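Local coordinates for protein gene activator AphA (Vibrio cholerae, PDB 1YG2) that activates virulence genes in Vibrio cholerae as a winged-helix transcription factor, probably by binding DNA, at residues A[20-25]-A[38-43]. Residues are numbered along the deposited sequence; the frame is centred on the assembly and turned at random.
Sequences DITKEF and QQVYRE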
loop_
_atom_site.group_PDB
_atom_site.type_symbol
_atom_site.label_atom_id
_atom_site.label_comp_id
_atom_site.label_asym_id
_atom_site.label_seq_id
_atom_site.Cartn_x
_atom_site.Cartn_y
_atom_site.Cartn_z
ATOM N N ASP A 20 24.861 -14.803 3.007
ATOM C CA ASP A 20 25.012 -13.357 3.128
ATOM C C ASP A 20 23.730 -12.692 2.646
ATOM O O ASP A 20 23.201 -11.790 3.290
ATOM C CB ASP A 20 26.167 -12.839 2.264
ATOM C CG ASP A 20 27.505 -13.426 2.649
ATOM O OD1 ASP A 20 27.766 -13.549 3.865
ATOM O OD2 ASP A 20 28.299 -13.748 1.733
ATOM N N ILE A 21 23.245 -13.158 1.499
ATOM C CA ILE A 21 22.041 -12.622 0.884
ATOM C C ILE A 21 20.796 -12.807 1.745
ATOM O O ILE A 21 20.041 -11.863 1.949
ATOM C CB ILE A 21 21.805 -13.262 -0.502
ATOM C CG1 ILE A 21 23.018 -13.010 -1.401
ATOM C CG2 ILE A 21 20.567 -12.670 -1.144
ATOM C CD1 ILE A 21 22.967 -13.756 -2.723
ATOM N N THR A 22 20.573 -14.014 2.254
ATOM C CA THR A 22 19.393 -14.242 3.080
ATOM C C THR A 22 19.478 -13.450 4.378
ATOM O O THR A 22 18.458 -13.080 4.952
ATOM C CB THR A 22 19.210 -15.730 3.412
ATOM O OG1 THR A 22 20.375 -16.221 4.090
ATOM C CG2 THR A 22 18.981 -16.530 2.140
ATOM N N LYS A 23 20.694 -13.180 4.838
ATOM C CA LYS A 23 20.872 -12.417 6.067
ATOM C C LYS A 23 20.385 -10.982 5.866
ATOM O O LYS A 23 19.971 -10.319 6.817
ATOM C CB LYS A 23 22.332 -12.421 6.485
ATOM N N GLU A 24 20.451 -10.505 4.626
ATOM C CA GLU A 24 20.002 -9.157 4.304
ATOM C C GLU A 24 18.486 -9.086 4.422
ATOM O O GLU A 24 17.947 -8.133 4.984
ATOM C CB GLU A 24 20.407 -8.773 2.875
ATOM C CG GLU A 24 21.905 -8.667 2.623
ATOM C CD GLU A 24 22.574 -7.638 3.508
ATOM O OE1 GLU A 24 21.990 -6.550 3.708
ATOM O OE2 GLU A 24 23.690 -7.911 3.997
ATOM N N PHE A 25 17.807 -10.103 3.896
ATOM C CA PHE A 25 16.351 -10.158 3.925
ATOM C C PHE A 25 15.760 -10.273 5.329
ATOM O O PHE A 25 14.602 -9.911 5.549
ATOM C CB PHE A 25 15.831 -11.299 3.036
ATOM C CG PHE A 25 15.825 -10.973 1.557
ATOM C CD1 PHE A 25 16.968 -11.126 0.784
ATOM C CD2 PHE A 25 14.676 -10.481 0.948
ATOM C CE1 PHE A 25 16.968 -10.801 -0.586
ATOM C CE2 PHE A 25 14.666 -10.152 -0.420
ATOM C CZ PHE A 25 15.816 -10.312 -1.183
ATOM N N GLN A 38 13.512 -19.274 1.716
ATOM C CA GLN A 38 13.083 -20.198 0.681
ATOM C C GLN A 38 12.939 -19.446 -0.637
ATOM O O GLN A 38 13.699 -19.668 -1.580
ATOM C CB GLN A 38 11.744 -20.821 1.075
ATOM C CG GLN A 38 11.654 -22.321 0.854
ATOM C CD GLN A 38 11.820 -22.717 -0.601
ATOM O OE1 GLN A 38 12.908 -22.608 -1.168
ATOM N NE2 GLN A 38 10.737 -23.182 -1.213
ATOM N N GLN A 39 11.956 -18.552 -0.682
ATOM C CA GLN A 39 11.680 -17.743 -1.860
ATOM C C GLN A 39 12.971 -17.176 -2.434
ATOM O O GLN A 39 13.171 -17.173 -3.648
ATOM C CB GLN A 39 10.741 -16.593 -1.497
ATOM C CG GLN A 39 9.410 -17.029 -0.924
ATOM C CD GLN A 39 8.576 -15.857 -0.435
ATOM O OE1 GLN A 39 8.994 -15.101 0.444
ATOM N NE2 GLN A 39 7.386 -15.706 -1.000
ATOM N N VAL A 40 13.848 -16.706 -1.553
ATOM C CA VAL A 40 15.114 -16.133 -1.977
ATOM C C VAL A 40 15.982 -17.153 -2.713
ATOM O O VAL A 40 16.458 -16.879 -3.819
ATOM C CB VAL A 40 15.878 -15.552 -0.779
ATOM C CG1 VAL A 40 17.265 -15.110 -1.203
ATOM C CG2 VAL A 40 15.106 -14.364 -0.219
ATOM N N TYR A 41 16.176 -18.327 -2.112
ATOM C CA TYR A 41 16.976 -19.374 -2.745
ATOM C C TYR A 41 16.362 -19.777 -4.076
ATOM O O TYR A 41 17.063 -19.961 -5.066
ATOM C CB TYR A 41 17.087 -20.593 -1.832
ATOM C CG TYR A 41 18.117 -20.401 -0.758
ATOM C CD1 TYR A 41 17.783 -20.516 0.592
ATOM C CD2 TYR A 41 19.421 -20.046 -1.086
ATOM C CE1 TYR A 41 18.724 -20.272 1.590
ATOM C CE2 TYR A 41 20.367 -19.804 -0.099
ATOM C CZ TYR A 41 20.009 -19.915 1.234
ATOM O OH TYR A 41 20.942 -19.648 2.204
ATOM N N ARG A 42 15.046 -19.907 -4.099
ATOM C CA ARG A 42 14.367 -20.273 -5.327
ATOM C C ARG A 42 14.598 -19.225 -6.418
ATOM O O ARG A 42 14.842 -19.576 -7.572
ATOM C CB ARG A 42 12.872 -20.467 -5.058
ATOM C CG ARG A 42 12.571 -21.744 -4.266
ATOM C CD ARG A 42 11.075 -21.966 -4.048
ATOM N NE ARG A 42 10.506 -20.991 -3.121
ATOM C CZ ARG A 42 9.269 -21.054 -2.635
ATOM N NH1 ARG A 42 8.468 -22.049 -2.987
ATOM N NH2 ARG A 42 8.833 -20.127 -1.792
ATOM N N GLU A 43 14.549 -17.946 -6.049
ATOM C CA GLU A 43 14.753 -16.873 -7.018
ATOM C C GLU A 43 16.192 -16.879 -7.504
ATOM O O GLU A 43 16.449 -16.699 -8.689
ATOM C CB GLU A 43 14.424 -15.511 -6.401
ATOM C CG GLU A 43 14.335 -14.372 -7.406
ATOM C CD GLU A 43 13.287 -14.620 -8.486
ATOM O OE1 GLU A 43 12.200 -15.129 -8.156
ATOM O OE2 GLU A 43 13.544 -14.297 -9.664
#
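Thr-22 OG1 is gripped from its own helix, donating a hydrogen bond to the carbonyl O of Tyr-19 and a weak one to that of Gly-18, while the methyl of the same side chain touches Tyr-41. With chi1 at 58°, OG1 lies between the backbone N and the carbonyl carbon, and CG2 is anti to the carbonyl carbon, where it reaches the phenol end of the tyrosine. CG2 sits 3.7 Å from Tyr-41 CZ. Relative to the ring centroid this CH-pi contact is off-centre, the methyl standing 30° from the ring normal, and the two side chains cross at about a right angle. Tyr-41 OH stays 4.0 Å from Thr-22 OG1, and no hydrogen bond links the two segments.

Val-40, the nearest backbone neighbour of Thr-22, divides its two methyls between separate partners. CG1, anti to the backbone N, touches Thr-22 CG2 at 4.0 Å and Ile-21 CG2 at 4.1 Å. These helices, 18-25 and 37-49, form the helix-turn-helix of the PadR-like winged-helix fold; by analogy with relatives, the second is probably the DNA-recognition helix. Their short segments run at 137° to each other, nearer antiparallel than perpendicular, with axes 10.1 Å apart at closest approach, a gap bridged by the branched side chains of Ile-21, Thr-22 and Val-40 and by the rings of Phe-25 and Tyr-41.

The other valine methyl, CG2, rests over the centre of the Phe-25 ring, 3.8 Å from its centroid and nearly on the normal. It thereby spreads its contact over several ring carbons. Leu-3, Val-6 and Ile-7 of helix 3-13 also touch this phenylalanine, as do Trp-33 and Ala-35 from the connecting loop, tying the helix pair to the first helix. Ile-21 reaches further along helix 37-49 to Leu-44, whereas Tyr-41 marks the exposed margin of the otherwise buried interface.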